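Local coordinates for ancestral congerin Con-anc (PDB 3AJZ), which binds beta-galactosides such as lactose, as a reconstructed ancestor of the fish galectins known as congerins, at residues Ser63-Asp67 and Gly68-Glu72. Sequence-based numbering, arbitrary orientation.
Sequences SMVDD and GWQQE. With GAL (beta-D-galactopyranose), chain B; BGC (beta-D-glucopyranose), chain C.
S63 and Q70 meet through both backbone and side chain. Q70 N donates to S63 O at 2.9 Å. S63 OG gives its proton to Q70 OE1, and the OG to OE1 distance is very short, 2.5 Å. S63 OG also bonds to R112 NH2, so this buried hydroxyl has two partners. With chi1 at 51°, OG is flanked by its own backbone N and C and turned to the Q70 amide. V65 CG2 packs against that amide. Q70 O accepts a hydrogen bond from N62 ND2.

V65 and G68 form a hydrogen-bonded antiparallel pair. V65 N reaches G68 O, and G68 N reaches V65 O, each at 2.9 Å. A type I' turn from V65 to G68 closes this beta hairpin of strands 58-65 and 68-75, at an edge of the carbohydrate-binding sheet of the galectin fold.

M64 and W69 make the next, non-hydrogen-bonded pair. The bend at chi3 (-68°) of M64 brings CE over one face of the indole, 3.4 Å from W69 CE2. SD stands farther off above the same face, a Met-aromatic contact. Galactose covers the opposite face, with its C4 3.6 Å from W69 CZ2. This is the sugar-on-tryptophan stack of galectins.

E72 OE2 accepts from both sugars. Galactose O6 lies 2.7 Å from E72 OE2. Glucose O3 is 2.6 Å from the same E72 OE2. E72 OE1 forms a salt bridge with R74 NH1, which probably helps to orient the carboxylate.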
ATOM      1  N   SER A  63      -0.417  -5.238  21.397  1.00 12.06           N
ATOM      2  CA  SER A  63      -0.614  -3.856  21.052  1.00 11.55           C
ATOM      3  C   SER A  63       0.463  -3.032  21.735  1.00 12.82           C
ATOM      4  O   SER A  63       1.086  -3.496  22.703  1.00 13.55           O
ATOM      5  CB  SER A  63      -1.992  -3.377  21.515  1.00 11.69           C
ATOM      6  OG  SER A  63      -2.196  -3.716  22.902  1.00 11.62           O
ATOM      7  N   MET A  64       0.688  -1.837  21.220  1.00 12.53           N
ATOM      8  CA  MET A  64       1.693  -0.917  21.761  1.00 14.00           C
ATOM      9  C   MET A  64       1.060   0.447  21.979  1.00 15.02           C
ATOM     10  O   MET A  64       0.454   1.017  21.073  1.00 15.17           O
ATOM     11  CB  MET A  64       2.877  -0.807  20.785  1.00 13.95           C
ATOM     12  CG  MET A  64       3.709   0.475  20.981  1.00 16.47           C
ATOM     13  SD  MET A  64       5.076   0.598  19.797  1.00 21.23           S
ATOM     14  CE  MET A  64       6.059  -0.704  20.349  1.00 15.63           C
ATOM     15  N   VAL A  65       1.272   0.998  23.173  1.00 14.41           N
ATOM     16  CA  VAL A  65       0.732   2.287  23.537  1.00 16.11           C
ATOM     17  C   VAL A  65       1.935   3.117  23.888  1.00 17.97           C
ATOM     18  O   VAL A  65       2.695   2.729  24.757  1.00 17.59           O
ATOM     19  CB  VAL A  65      -0.212   2.183  24.746  1.00 15.86           C
ATOM     20  CG1 VAL A  65      -0.645   3.603  25.211  1.00 16.74           C
ATOM     21  CG2 VAL A  65      -1.415   1.312  24.416  1.00 17.78           C
ATOM     22  N   ASP A  66       2.092   4.242  23.193  1.00 19.89           N
ATOM     23  CA  ASP A  66       3.193   5.193  23.431  1.00 22.73           C
ATOM     24  C   ASP A  66       4.521   4.464  23.621  1.00 22.49           C
ATOM     25  O   ASP A  66       5.214   4.610  24.640  1.00 22.12           O
ATOM     26  CB  ASP A  66       2.823   6.137  24.580  1.00 23.96           C
ATOM     27  CG  ASP A  66       1.528   6.928  24.287  1.00 28.02           C
ATOM     28  OD1 ASP A  66       1.357   7.388  23.126  1.00 32.72           O
ATOM     29  OD2 ASP A  66       0.664   7.072  25.188  1.00 32.88           O
ATOM     30  N   ASP A  67       4.849   3.638  22.621  1.00 21.92           N
ATOM     31  CA  ASP A  67       6.088   2.850  22.572  1.00 22.25           C
ATOM     32  C   ASP A  67       6.256   1.714  23.578  1.00 20.30           C
ATOM     33  O   ASP A  67       7.318   1.108  23.638  1.00 22.29           O
ATOM     34  CB  ASP A  67       7.331   3.760  22.552  1.00 23.27           C
ATOM     35  CG  ASP A  67       7.451   4.529  21.259  1.00 28.96           C
ATOM     36  OD1 ASP A  67       7.495   3.868  20.192  1.00 33.77           O
ATOM     37  OD2 ASP A  67       7.497   5.783  21.309  1.00 34.95           O
ATOM     38  N   GLY A  68       5.215   1.394  24.351  1.00 18.03           N
ATOM     39  CA  GLY A  68       5.269   0.271  25.288  1.00 16.81           C
ATOM     40  C   GLY A  68       4.353  -0.874  24.906  1.00 15.80           C
ATOM     41  O   GLY A  68       3.161  -0.660  24.707  1.00 16.31           O
ATOM     42  N   TRP A  69       4.896  -2.091  24.887  1.00 15.12           N
ATOM     43  CA  TRP A  69       4.086  -3.281  24.638  1.00 14.59           C
ATOM     44  C   TRP A  69       3.144  -3.597  25.778  1.00 15.68           C
ATOM     45  O   TRP A  69       3.469  -3.378  26.952  1.00 16.22           O
ATOM     46  CB  TRP A  69       4.976  -4.476  24.338  1.00 14.74           C
ATOM     47  CG  TRP A  69       5.732  -4.305  23.047  1.00 14.30           C
ATOM     48  CD1 TRP A  69       7.065  -4.086  22.908  1.00 15.45           C
ATOM     49  CD2 TRP A  69       5.189  -4.331  21.723  1.00 15.07           C
ATOM     50  NE1 TRP A  69       7.395  -3.967  21.573  1.00 16.52           N
ATOM     51  CE2 TRP A  69       6.256  -4.112  20.826  1.00 14.91           C
ATOM     52  CE3 TRP A  69       3.899  -4.523  21.212  1.00 15.71           C
ATOM     53  CZ2 TRP A  69       6.076  -4.090  19.422  1.00 15.81           C
ATOM     54  CZ3 TRP A  69       3.723  -4.497  19.817  1.00 14.95           C
ATOM     55  CH2 TRP A  69       4.803  -4.284  18.954  1.00 14.65           C
ATOM     56  N   GLN A  70       1.968  -4.116  25.436  1.00 14.63           N
ATOM     57  CA  GLN A  70       0.966  -4.497  26.422  1.00 14.78           C
ATOM     58  C   GLN A  70       1.021  -6.014  26.643  1.00 14.85           C
ATOM     59  O   GLN A  70       2.101  -6.605  26.509  1.00 15.80           O
ATOM     60  CB  GLN A  70      -0.420  -3.959  26.009  1.00 15.20           C
ATOM     61  CG  GLN A  70      -0.466  -2.434  25.822  1.00 15.11           C
ATOM     62  CD  GLN A  70      -1.926  -1.892  25.659  1.00 19.27           C
ATOM     63  OE1 GLN A  70      -2.519  -1.929  24.565  1.00 21.83           O
ATOM     64  NE2 GLN A  70      -2.484  -1.357  26.750  1.00 23.89           N
ATOM     65  N   GLN A  71      -0.086  -6.649  27.017  1.00 14.76           N
ATOM     66  CA  GLN A  71      -0.057  -8.077  27.339  1.00 15.58           C
ATOM     67  C   GLN A  71      -0.146  -8.952  26.079  1.00 14.58           C
ATOM     68  O   GLN A  71      -1.067  -8.821  25.248  1.00 13.65           O
ATOM     69  CB  GLN A  71      -1.172  -8.445  28.332  1.00 16.26           C
ATOM     70  CG  GLN A  71      -1.134  -9.908  28.774  1.00 22.61           C
ATOM     71  CD  GLN A  71      -1.906 -10.172  30.071  1.00 28.70           C
ATOM     72  OE1 GLN A  71      -2.768  -9.382  30.486  1.00 33.74           O
ATOM     73  NE2 GLN A  71      -1.599 -11.296  30.713  1.00 32.13           N
ATOM     74  N   GLU A  72       0.791  -9.875  25.952  1.00 13.90           N
ATOM     75  CA  GLU A  72       0.813 -10.811  24.834  1.00 13.28           C
ATOM     76  C   GLU A  72      -0.273 -11.835  24.892  1.00 14.22           C
ATOM     77  O   GLU A  72      -0.715 -12.278  25.981  1.00 15.70           O
ATOM     78  CB  GLU A  72       2.158 -11.536  24.793  1.00 13.69           C
ATOM     79  CG  GLU A  72       3.280 -10.609  24.453  1.00 13.61           C
ATOM     80  CD  GLU A  72       4.668 -11.256  24.510  1.00 13.60           C
ATOM     81  OE1 GLU A  72       4.807 -12.417  24.963  1.00 15.78           O
ATOM     82  OE2 GLU A  72       5.636 -10.589  24.086  1.00 15.64           O
TER
HETATM   83  C1  GAL B   2       8.900  -8.721  21.905  1.00 13.30           C
HETATM   84  C2  GAL B   2       9.524  -8.296  20.557  1.00 12.81           C
HETATM   85  C3  GAL B   2       8.757  -7.131  19.938  1.00 12.54           C
HETATM   86  C4  GAL B   2       7.270  -7.509  19.862  1.00 13.04           C
HETATM   87  C5  GAL B   2       6.812  -7.844  21.293  1.00 12.74           C
HETATM   88  C6  GAL B   2       5.342  -8.215  21.330  1.00 13.66           C
HETATM   89  O2  GAL B   2      10.900  -7.942  20.723  1.00 13.27           O
HETATM   90  O3  GAL B   2       9.274  -6.863  18.658  1.00 13.57           O
HETATM   91  O4  GAL B   2       7.111  -8.583  18.947  1.00 12.41           O
HETATM   92  O5  GAL B   2       7.508  -8.977  21.811  1.00 12.95           O
HETATM   93  O6  GAL B   2       4.919  -8.412  22.671  1.00 13.98           O
HETATM   94  C2  BGC C   1       9.033 -12.149  25.322  1.00 17.44           C
HETATM   95  C3  BGC C   1       9.030 -11.689  23.859  1.00 15.77           C
HETATM   96  C4  BGC C   1       9.391 -10.212  23.725  1.00 15.68           C
HETATM   97  C5  BGC C   1      10.742 -10.046  24.441  1.00 19.58           C
HETATM   98  C6  BGC C   1      11.294  -8.631  24.408  1.00 22.17           C
HETATM   99  C1  BGC C   1      10.402 -11.829  25.915  1.00 21.04           C
HETATM  100  O1  BGC C   1      10.393 -12.099  27.292  1.00 28.23           O
HETATM  101  O2  BGC C   1       8.801 -13.529  25.395  1.00 20.08           O
HETATM  102  O3  BGC C   1       7.758 -11.916  23.288  1.00 15.70           O
HETATM  103  O4  BGC C   1       9.581  -9.908  22.351  1.00 12.96           O
HETATM  104  O5  BGC C   1      10.581 -10.441  25.790  1.00 20.93           O
HETATM  105  O6  BGC C   1      10.342  -7.759  24.969  1.00 25.12           O